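Local coordinates for probable csgAB operon transcriptional regulatory protein (Salmonella typhimurium, PDB 5XP0) that acts as the master regulator of curli fimbriae expression, required for csgAB transcription and promoting biofilm formation, and is represented here by its atypical receiver domain, at residues G127-G130 and I131-E135; D99-Y102 and R103-E106; K73-H76 and Y77-N81. All coordinates share one frame; numbering follows the deposited sequence.

Contact 1: G127-G130 and I131-E135; sequences GLQG and ILRGE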
ATOM      1  N   GLY B 127      -4.243  14.456 -10.605  1.00 44.09           N
ATOM      2  CA  GLY B 127      -3.067  14.442 -11.457  1.00 34.17           C
ATOM      3  C   GLY B 127      -3.178  13.423 -12.569  1.00 43.57           C
ATOM      4  O   GLY B 127      -2.832  13.705 -13.717  1.00 36.23           O
ATOM      5  N   LEU B 128      -3.662  12.218 -12.244  1.00 34.97           N
ATOM      6  CA  LEU B 128      -3.798  11.178 -13.254  1.00 29.35           C
ATOM      7  C   LEU B 128      -4.873  11.516 -14.279  1.00 30.21           C
ATOM      8  O   LEU B 128      -4.743  11.147 -15.451  1.00 38.43           O
ATOM      9  CB  LEU B 128      -4.091   9.824 -12.567  1.00 31.69           C
ATOM     10  CG  LEU B 128      -2.880   9.296 -11.786  1.00 52.10           C
ATOM     11  CD1 LEU B 128      -3.233   8.061 -10.944  1.00 47.27           C
ATOM     12  CD2 LEU B 128      -1.739   8.958 -12.724  1.00 80.36           C
ATOM     13  N   GLN B 129      -5.931  12.212 -13.871  1.00 34.97           N
ATOM     14  CA  GLN B 129      -6.892  12.678 -14.852  1.00 36.30           C
ATOM     15  C   GLN B 129      -6.213  13.620 -15.832  1.00 37.13           C
ATOM     16  O   GLN B 129      -6.490  13.588 -17.035  1.00 40.38           O
ATOM     17  CB  GLN B 129      -8.063  13.368 -14.149  1.00 45.50           C
ATOM     18  CG  GLN B 129      -8.982  12.463 -13.371  1.00 66.25           C
ATOM     19  CD  GLN B 129      -9.928  13.242 -12.478  1.00 75.66           C
ATOM     20  OE1 GLN B 129      -9.578  14.306 -11.960  1.00 96.26           O
ATOM     21  NE2 GLN B 129     -11.136  12.724 -12.300  1.00 65.64           N
ATOM     22  N   GLY B 130      -5.263  14.426 -15.342  1.00 43.20           N
ATOM     23  CA  GLY B 130      -4.467  15.245 -16.246  1.00 43.02           C
ATOM     24  C   GLY B 130      -3.632  14.433 -17.220  1.00 43.18           C
ATOM     25  O   GLY B 130      -3.530  14.780 -18.407  1.00 37.57           O
ATOM     26  N   ILE B 131      -3.012  13.347 -16.739  1.00 34.92           N
ATOM     27  CA  ILE B 131      -2.174  12.536 -17.622  1.00 37.39           C
ATOM     28  C   ILE B 131      -3.010  11.952 -18.743  1.00 35.38           C
ATOM     29  O   ILE B 131      -2.582  11.909 -19.905  1.00 41.36           O
ATOM     30  CB  ILE B 131      -1.450  11.417 -16.841  1.00 40.11           C
ATOM     31  CG1 ILE B 131      -0.268  11.952 -16.048  1.00 69.91           C
ATOM     32  CG2 ILE B 131      -0.879  10.383 -17.820  1.00 42.52           C
ATOM     33  CD1 ILE B 131      -0.627  12.753 -14.880  1.00100.05           C
ATOM     34  N   LEU B 132      -4.213  11.496 -18.420  1.00 41.19           N
ATOM     35  CA  LEU B 132      -5.093  10.975 -19.457  1.00 40.09           C
ATOM     36  C   LEU B 132      -5.407  12.027 -20.499  1.00 47.15           C
ATOM     37  O   LEU B 132      -5.642  11.689 -21.664  1.00 51.75           O
ATOM     38  CB  LEU B 132      -6.392  10.475 -18.836  1.00 42.18           C
ATOM     39  CG  LEU B 132      -6.207   9.358 -17.827  1.00 54.70           C
ATOM     40  CD1 LEU B 132      -7.560   8.851 -17.349  1.00 70.87           C
ATOM     41  CD2 LEU B 132      -5.340   8.242 -18.405  1.00 50.77           C
ATOM     42  N   ARG B 133      -5.408  13.301 -20.111  1.00 47.22           N
ATOM     43  CA  ARG B 133      -5.635  14.390 -21.053  1.00 48.25           C
ATOM     44  C   ARG B 133      -4.360  14.804 -21.772  1.00 46.71           C
ATOM     45  O   ARG B 133      -4.367  15.818 -22.459  1.00 51.44           O
ATOM     46  CB  ARG B 133      -6.202  15.630 -20.343  1.00 50.60           C
ATOM     47  CG  ARG B 133      -7.553  15.463 -19.661  1.00 59.29           C
ATOM     48  CD  ARG B 133      -8.012  16.776 -18.980  1.00 78.77           C
ATOM     49  NE  ARG B 133      -8.368  16.531 -17.575  1.00 88.14           N
ATOM     50  CZ  ARG B 133      -7.770  17.075 -16.512  1.00 75.27           C
ATOM     51  NH1 ARG B 133      -6.772  17.946 -16.650  1.00 65.50           N
ATOM     52  NH2 ARG B 133      -8.184  16.751 -15.292  1.00 80.35           N
ATOM     53  N   GLY B 134      -3.258  14.097 -21.582  1.00 44.63           N
ATOM     54  CA  GLY B 134      -2.028  14.487 -22.236  1.00 40.89           C
ATOM     55  C   GLY B 134      -1.184  15.468 -21.453  1.00 40.14           C
ATOM     56  O   GLY B 134      -0.243  16.034 -22.020  1.00 53.99           O
ATOM     57  N   GLU B 135      -1.494  15.699 -20.178  1.00 42.32           N
ATOM     58  CA  GLU B 135      -0.732  16.621 -19.341  1.00 38.21           C
ATOM     59  C   GLU B 135       0.285  15.903 -18.465  1.00 42.77           C
ATOM     60  O   GLU B 135       0.053  14.781 -18.008  1.00 47.62           O
ATOM     61  CB  GLU B 135      -1.684  17.409 -18.445  1.00 42.96           C
ATOM     62  CG  GLU B 135      -2.808  18.086 -19.234  1.00 49.13           C
ATOM     63  CD  GLU B 135      -3.746  18.901 -18.360  1.00 42.93           C
ATOM     64  OE1 GLU B 135      -3.484  19.055 -17.150  1.00 47.58           O
ATOM     65  OE2 GLU B 135      -4.755  19.386 -18.891  1.00 58.59           O
TER
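Two backbone N-H groups converge on the carbonyl oxygen of Gly130 as helix 121-132 comes to its end. Glu135 N lies 2.9 Å from Gly130 O and approaches from above the carbonyl plane, not along a lone pair; the second bond, from Arg133 N, is weak, its N-H...O angle only 124°. Arg133 N is shared, for it also bonds to Gln129 O at 3.3 Å. With Gly134 N bonded to Ile131 O at 2.8 Å, the pattern is a Schellman motif, and Gly134 is its C-prime residue. Glycine suits that place because the positive phi of 89° would press a beta carbon against the carbonyl oxygen of Arg133. One turn earlier the helix is regular: Leu132 N meets Leu128 O at 3.0 Å.

On the outer side the Arg133 chain turns back at chi3 (-128°) and lays one face of its guanidinium over Gln129 O and the bare CA of Gly130. Arg133 NH1 stands 3.6 Å from Gly130 CA, while Arg133 NH2 rests 3.6 Å from Gln129 CB. At the guanidinium edge, and in its plane, Glu135 OE2 forms a weak salt bridge with Arg133 NH1, 3.3 Å away. The inner side is apolar, as its surroundings demand: Leu128 packs on Leu37, Leu41 and Leu64, and Ile131 on Ile62 and Leu92, fastening the helix to helix 28-41 and to strands 61-66 and 90-94.

The chemistry implies a helix end whose last carbonyls all find backbone donors. The positive guanidinium lies against Gln129 O in addition to its backbone bond and probably eases the partial negative charge gathered at a helix C terminus, with Glu135 a loose partner that would hold it in place only lightly.

Contact 2: D99-Y102 and R103-E106; sequences DYPY and REIE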
ATOM      1  N   ASP B  99      12.572  16.257  -1.973  1.00 54.10           N
ATOM      2  CA  ASP B  99      13.987  16.508  -2.258  1.00 75.92           C
ATOM      3  C   ASP B  99      14.669  15.319  -2.949  1.00 64.57           C
ATOM      4  O   ASP B  99      15.904  15.235  -2.972  1.00 47.02           O
ATOM      5  CB  ASP B  99      14.797  16.922  -1.011  1.00 95.07           C
ATOM      6  CG  ASP B  99      14.976  15.807   0.008  1.00104.41           C
ATOM      7  OD1 ASP B  99      14.588  16.013   1.177  1.00110.80           O
ATOM      8  OD2 ASP B  99      15.476  14.718  -0.357  1.00109.88           O
ATOM      9  N   TYR B 100      13.912  14.365  -3.484  1.00 47.35           N
ATOM     10  CA  TYR B 100      14.490  13.524  -4.518  1.00 31.04           C
ATOM     11  C   TYR B 100      14.997  14.485  -5.585  1.00 34.33           C
ATOM     12  O   TYR B 100      14.227  15.364  -6.021  1.00 38.30           O
ATOM     13  CB  TYR B 100      13.453  12.558  -5.088  1.00 34.96           C
ATOM     14  CG  TYR B 100      13.938  11.548  -6.099  1.00 40.08           C
ATOM     15  CD1 TYR B 100      14.999  10.705  -5.825  1.00 40.51           C
ATOM     16  CD2 TYR B 100      13.309  11.427  -7.328  1.00 34.60           C
ATOM     17  CE1 TYR B 100      15.430   9.780  -6.758  1.00 41.15           C
ATOM     18  CE2 TYR B 100      13.741  10.524  -8.267  1.00 40.77           C
ATOM     19  CZ  TYR B 100      14.785   9.681  -7.977  1.00 41.85           C
ATOM     20  OH  TYR B 100      15.209   8.759  -8.924  1.00 37.23           O
ATOM     21  N   PRO B 101      16.273  14.422  -5.972  1.00 35.11           N
ATOM     22  CA  PRO B 101      16.826  15.510  -6.793  1.00 49.75           C
ATOM     23  C   PRO B 101      16.195  15.582  -8.176  1.00 43.75           C
ATOM     24  O   PRO B 101      15.830  14.576  -8.778  1.00 35.10           O
ATOM     25  CB  PRO B 101      18.322  15.176  -6.881  1.00 53.73           C
ATOM     26  CG  PRO B 101      18.591  14.281  -5.717  1.00 50.51           C
ATOM     27  CD  PRO B 101      17.329  13.504  -5.503  1.00 40.81           C
ATOM     28  N   TYR B 102      16.076  16.808  -8.678  1.00 37.63           N
ATOM     29  CA  TYR B 102      15.586  17.027 -10.033  1.00 45.63           C
ATOM     30  C   TYR B 102      16.434  16.298 -11.065  1.00 47.80           C
ATOM     31  O   TYR B 102      15.915  15.755 -12.050  1.00 35.29           O
ATOM     32  CB  TYR B 102      15.588  18.519 -10.334  1.00 50.36           C
ATOM     33  CG  TYR B 102      14.473  19.300  -9.699  1.00 41.11           C
ATOM     34  CD1 TYR B 102      13.589  18.725  -8.794  1.00 38.35           C
ATOM     35  CD2 TYR B 102      14.278  20.631 -10.063  1.00 55.96           C
ATOM     36  CE1 TYR B 102      12.551  19.473  -8.239  1.00 48.99           C
ATOM     37  CE2 TYR B 102      13.266  21.370  -9.530  1.00 53.75           C
ATOM     38  CZ  TYR B 102      12.406  20.807  -8.633  1.00 53.57           C
ATOM     39  OH  TYR B 102      11.412  21.604  -8.138  1.00 62.51           O
ATOM     40  N   ARG B 103      17.746  16.303 -10.871  1.00 33.80           N
ATOM     41  CA  ARG B 103      18.648  15.588 -11.768  1.00 48.73           C
ATOM     42  C   ARG B 103      18.293  14.109 -11.839  1.00 39.95           C
ATOM     43  O   ARG B 103      18.433  13.480 -12.901  1.00 42.47           O
ATOM     44  CB  ARG B 103      20.093  15.725 -11.282  1.00 56.09           C
ATOM     45  CG  ARG B 103      20.484  17.106 -10.762  1.00 86.03           C
ATOM     46  CD  ARG B 103      21.913  17.117 -10.231  1.00107.71           C
ATOM     47  NE  ARG B 103      22.085  16.236  -9.073  1.00117.86           N
ATOM     48  CZ  ARG B 103      22.011  16.625  -7.802  1.00112.50           C
ATOM     49  NH1 ARG B 103      21.765  17.892  -7.490  1.00119.91           N
ATOM     50  NH2 ARG B 103      22.189  15.740  -6.831  1.00101.51           N
ATOM     51  N   GLU B 104      17.816  13.549 -10.738  1.00 35.41           N
ATOM     52  CA  GLU B 104      17.435  12.133 -10.727  1.00 41.98           C
ATOM     53  C   GLU B 104      16.098  11.915 -11.415  1.00 38.00           C
ATOM     54  O   GLU B 104      15.929  10.958 -12.169  1.00 37.39           O
ATOM     55  CB  GLU B 104      17.365  11.597  -9.294  1.00 56.13           C
ATOM     56  CG  GLU B 104      18.620  11.813  -8.462  1.00 91.49           C
ATOM     57  CD  GLU B 104      19.871  11.546  -9.237  1.00 96.16           C
ATOM     58  OE1 GLU B 104      19.906  10.545  -9.978  1.00106.83           O
ATOM     59  OE2 GLU B 104      20.822  12.346  -9.120  1.00110.65           O
ATOM     60  N   ILE B 105      15.127  12.779 -11.148  1.00 42.59           N
ATOM     61  CA  ILE B 105      13.849  12.674 -11.837  1.00 34.13           C
ATOM     62  C   ILE B 105      14.041  12.692 -13.353  1.00 40.50           C
ATOM     63  O   ILE B 105      13.461  11.875 -14.079  1.00 43.19           O
ATOM     64  CB  ILE B 105      12.928  13.804 -11.373  1.00 37.04           C
ATOM     65  CG1 ILE B 105      12.546  13.578  -9.928  1.00 34.37           C
ATOM     66  CG2 ILE B 105      11.717  13.898 -12.268  1.00 33.25           C
ATOM     67  CD1 ILE B 105      12.048  14.818  -9.234  1.00 31.68           C
ATOM     68  N   GLU B 106      14.840  13.636 -13.854  1.00 40.06           N
ATOM     69  CA  GLU B 106      15.052  13.753 -15.295  1.00 41.46           C
ATOM     70  C   GLU B 106      15.620  12.485 -15.894  1.00 47.53           C
ATOM     71  O   GLU B 106      15.353  12.188 -17.065  1.00 43.15           O
ATOM     72  CB  GLU B 106      16.000  14.915 -15.609  1.00 37.18           C
ATOM     73  CG  GLU B 106      16.167  15.260 -17.091  1.00 46.81           C
ATOM     74  CD  GLU B 106      17.245  14.428 -17.801  1.00 62.64           C
ATOM     75  OE1 GLU B 106      18.182  13.909 -17.141  1.00 64.47           O
ATOM     76  OE2 GLU B 106      17.182  14.336 -19.041  1.00 67.24           O
TER
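One face of the Tyr100 ring carries the CB of Glu104, which sits 3.9 Å from the ring centroid in a CH-pi contact, while Ile105 CG1 meets the same ring obliquely, 3.5 Å from Tyr100 CD2. The Glu104 side chain crosses the ring at about a right angle; it is bent at chi2 (-42°), and the carboxylate and ring planes are 65° apart. With CG beside the backbone N (chi1 -54°), Glu104 CG lies 3.6 Å from Pro101 CD. A second flat group, the Arg103 guanidinium, has Pro101 CB over one face, and Ile105 CD1 lies 4.2 Å from Tyr102 CD1, oblique to the tyrosine ring.

Aromatic rings with hydroxyls suit this surface: Tyr100 OH bonds to Trp108 NE1 and Tyr102 OH to Lys141 NZ, while buried Ile105 reaches Leu142 and Val114. Pro101 stands at the N-cap, where having no N-H costs nothing, and its carbonyl starts the helix: Ile105 N lies 3.1 Å from Pro101 O, with a weaker bond from Glu104 N. This N-cap and first turn open helix 102-107, which follows strand 90-94 in the alternating alpha/beta fold of a CheY-like receiver domain.

Contact 3: K73-H76 and Y77-N81; sequences KLIH and YWQDN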
ATOM      1  N   LYS B  73      19.505  -0.041  -6.705  1.00 48.51           N
ATOM      2  CA  LYS B  73      19.519  -1.174  -7.624  1.00 70.43           C
ATOM      3  C   LYS B  73      18.220  -1.237  -8.422  1.00 50.91           C
ATOM      4  O   LYS B  73      18.230  -1.351  -9.650  1.00 44.38           O
ATOM      5  CB  LYS B  73      19.725  -2.459  -6.822  1.00117.41           C
ATOM      6  CG  LYS B  73      21.134  -2.620  -6.277  1.00103.91           C
ATOM      7  CD  LYS B  73      21.236  -3.785  -5.291  1.00104.62           C
ATOM      8  CE  LYS B  73      22.620  -3.872  -4.658  1.00104.07           C
ATOM      9  NZ  LYS B  73      23.684  -4.219  -5.633  1.00117.60           N
ATOM     10  N   LEU B  74      17.091  -1.096  -7.735  1.00 44.32           N
ATOM     11  CA  LEU B  74      15.792  -1.233  -8.384  1.00 37.50           C
ATOM     12  C   LEU B  74      15.511  -0.036  -9.287  1.00 39.08           C
ATOM     13  O   LEU B  74      14.869  -0.172 -10.340  1.00 43.32           O
ATOM     14  CB  LEU B  74      14.703  -1.397  -7.318  1.00 38.21           C
ATOM     15  CG  LEU B  74      14.605  -2.781  -6.647  1.00 45.16           C
ATOM     16  CD1 LEU B  74      13.515  -2.780  -5.607  1.00 38.50           C
ATOM     17  CD2 LEU B  74      14.363  -3.921  -7.637  1.00 61.66           C
ATOM     18  N   ILE B  75      15.959   1.150  -8.885  1.00 39.19           N
ATOM     19  CA  ILE B  75      15.841   2.317  -9.756  1.00 33.09           C
ATOM     20  C   ILE B  75      16.589   2.047 -11.046  1.00 39.86           C
ATOM     21  O   ILE B  75      16.049   2.184 -12.148  1.00 42.51           O
ATOM     22  CB  ILE B  75      16.352   3.574  -9.019  1.00 42.74           C
ATOM     23  CG1 ILE B  75      15.338   3.999  -7.922  1.00 36.35           C
ATOM     24  CG2 ILE B  75      16.660   4.702  -9.994  1.00 40.96           C
ATOM     25  CD1 ILE B  75      15.846   5.083  -6.982  1.00 43.55           C
ATOM     26  N   HIS B  76      17.842   1.605 -10.930  1.00 41.21           N
ATOM     27  CA  HIS B  76      18.598   1.284 -12.127  1.00 51.31           C
ATOM     28  C   HIS B  76      17.911   0.192 -12.940  1.00 38.84           C
ATOM     29  O   HIS B  76      17.887   0.243 -14.177  1.00 41.42           O
ATOM     30  CB  HIS B  76      20.014   0.849 -11.759  1.00 71.79           C
ATOM     31  CG  HIS B  76      20.853   0.524 -12.950  1.00 87.22           C
ATOM     32  ND1 HIS B  76      21.305  -0.751 -13.212  1.00 89.15           N
ATOM     33  CD2 HIS B  76      21.286   1.297 -13.974  1.00 90.29           C
ATOM     34  CE1 HIS B  76      22.000  -0.745 -14.334  1.00 92.94           C
ATOM     35  NE2 HIS B  76      22.005   0.486 -14.816  1.00 90.15           N
ATOM     36  N   TYR B  77      17.432  -0.849 -12.272  1.00 39.70           N
ATOM     37  CA  TYR B  77      16.773  -1.915 -13.008  1.00 44.55           C
ATOM     38  C   TYR B  77      15.538  -1.385 -13.728  1.00 33.01           C
ATOM     39  O   TYR B  77      15.392  -1.570 -14.939  1.00 43.95           O
ATOM     40  CB  TYR B  77      16.386  -3.064 -12.085  1.00 42.23           C
ATOM     41  CG  TYR B  77      15.570  -4.057 -12.845  1.00 59.10           C
ATOM     42  CD1 TYR B  77      16.179  -5.011 -13.640  1.00 78.91           C
ATOM     43  CD2 TYR B  77      14.194  -4.012 -12.811  1.00 58.75           C
ATOM     44  CE1 TYR B  77      15.446  -5.912 -14.356  1.00 71.47           C
ATOM     45  CE2 TYR B  77      13.454  -4.889 -13.521  1.00 40.12           C
ATOM     46  CZ  TYR B  77      14.090  -5.847 -14.301  1.00 57.57           C
ATOM     47  OH  TYR B  77      13.355  -6.741 -15.010  1.00 49.53           O
ATOM     48  N   TRP B  78      14.663  -0.663 -13.013  1.00 32.79           N
ATOM     49  CA  TRP B  78      13.452  -0.193 -13.670  1.00 37.52           C
ATOM     50  C   TRP B  78      13.746   0.899 -14.684  1.00 44.10           C
ATOM     51  O   TRP B  78      13.067   0.944 -15.712  1.00 38.35           O
ATOM     52  CB  TRP B  78      12.410   0.253 -12.640  1.00 28.14           C
ATOM     53  CG  TRP B  78      11.839  -0.951 -12.028  1.00 32.02           C
ATOM     54  CD1 TRP B  78      12.026  -1.417 -10.760  1.00 35.49           C
ATOM     55  CD2 TRP B  78      11.028  -1.920 -12.704  1.00 30.34           C
ATOM     56  NE1 TRP B  78      11.375  -2.633 -10.601  1.00 30.46           N
ATOM     57  CE2 TRP B  78      10.749  -2.948 -11.785  1.00 33.14           C
ATOM     58  CE3 TRP B  78      10.517  -2.014 -14.005  1.00 35.71           C
ATOM     59  CZ2 TRP B  78       9.961  -4.038 -12.117  1.00 40.56           C
ATOM     60  CZ3 TRP B  78       9.741  -3.097 -14.329  1.00 45.12           C
ATOM     61  CH2 TRP B  78       9.479  -4.103 -13.392  1.00 42.29           C
ATOM     62  N   GLN B  79      14.740   1.777 -14.439  1.00 34.06           N
ATOM     63  CA  GLN B  79      15.140   2.728 -15.477  1.00 33.69           C
ATOM     64  C   GLN B  79      15.675   1.994 -16.705  1.00 45.11           C
ATOM     65  O   GLN B  79      15.333   2.339 -17.840  1.00 42.00           O
ATOM     66  CB  GLN B  79      16.189   3.708 -14.959  1.00 44.98           C
ATOM     67  CG  GLN B  79      15.592   4.829 -14.086  1.00 43.11           C
ATOM     68  CD  GLN B  79      16.647   5.731 -13.469  1.00 46.45           C
ATOM     69  OE1 GLN B  79      17.841   5.404 -13.457  1.00 42.69           O
ATOM     70  NE2 GLN B  79      16.215   6.865 -12.950  1.00 60.86           N
ATOM     71  N   ASP B  80      16.485   0.952 -16.490  1.00 45.62           N
ATOM     72  CA  ASP B  80      17.115   0.244 -17.607  1.00 52.49           C
ATOM     73  C   ASP B  80      16.068  -0.462 -18.469  1.00 56.67           C
ATOM     74  O   ASP B  80      16.041  -0.291 -19.688  1.00 50.55           O
ATOM     75  CB  ASP B  80      18.143  -0.763 -17.073  1.00 66.70           C
ATOM     76  CG  ASP B  80      18.944  -1.465 -18.187  1.00 73.66           C
ATOM     77  OD1 ASP B  80      18.944  -0.969 -19.328  1.00 83.48           O
ATOM     78  OD2 ASP B  80      19.577  -2.508 -17.917  1.00 72.28           O
ATOM     79  N   ASN B  81      15.164  -1.235 -17.868  1.00 47.69           N
ATOM     80  CA  ASN B  81      14.296  -2.002 -18.758  1.00 57.01           C
ATOM     81  C   ASN B  81      13.090  -1.205 -19.253  1.00 49.06           C
ATOM     82  O   ASN B  81      12.591  -1.505 -20.340  1.00 55.27           O
ATOM     83  CB  ASN B  81      13.845  -3.309 -18.115  1.00 94.76           C
ATOM     84  CG  ASN B  81      13.256  -3.114 -16.792  1.00 88.42           C
ATOM     85  OD1 ASN B  81      13.440  -2.075 -16.173  1.00102.59           O
ATOM     86  ND2 ASN B  81      12.511  -4.107 -16.333  1.00 85.30           N
TER
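Ile75 and Gln79 run side by side, pointing the same way, one turn apart on helix 72-83, the crossover helix of the beta-alpha-beta unit that joins strands 61-66 and 90-94 of the receiver fold. The flat amide of Gln79 lies against the CG2 methyl of Ile75, with Gln79 CD 3.6 Å from Ile75 CG2, while CB and CG of the glutamine run past Ile75 O. Glutamine suits this half-exposed flank by covering the isoleucine while keeping a polar end. The backbone bond of the same pair, Gln79 N to Ile75 O, is 2.7 Å.

On the buried flank Trp78 N bonds to Leu74 O, also at 2.7 Å. With CG beside its own backbone N (chi1 -74°), the indole turns back toward that same carbonyl: Trp78 CD1 comes 3.1 Å from Leu74 O and 4.4 Å from Leu74 CB.

Farther out, Trp108 packs against both Ile75 and Gln79, and Asp71 OD1 accepts the N-H of Leu74 near the start of the helix. Tryptophan fits its inner position because its broad apolar indole is buried and yet the one polar atom of its side chain, NE1, bonds to Ile50 O. Over the centre of the indole, 3.7 Å above its plane, stands CE2 of Tyr77.

Overall arrangement
Read from the N terminus, the contacts come in series as contact 3, contact 2 and contact 1; none nests in or crosses another, and each closes only a local turn. Contact 3 lies within the crossover from strand 61-66 to strand 90-94, contact 2 begins the helix between strands 90-94 and 111-114, and contact 1 ends the helix that follows strand 111-114. Contacts 3 and 2 are neighbours that touch by packing, with Tyr100 OH 4.2 Å from Ile75 CD1, and Trp108 meets residues of both. Contact 1 stands apart, on the opposite side of the chain's centre from contact 3, their centres about 25 Å apart.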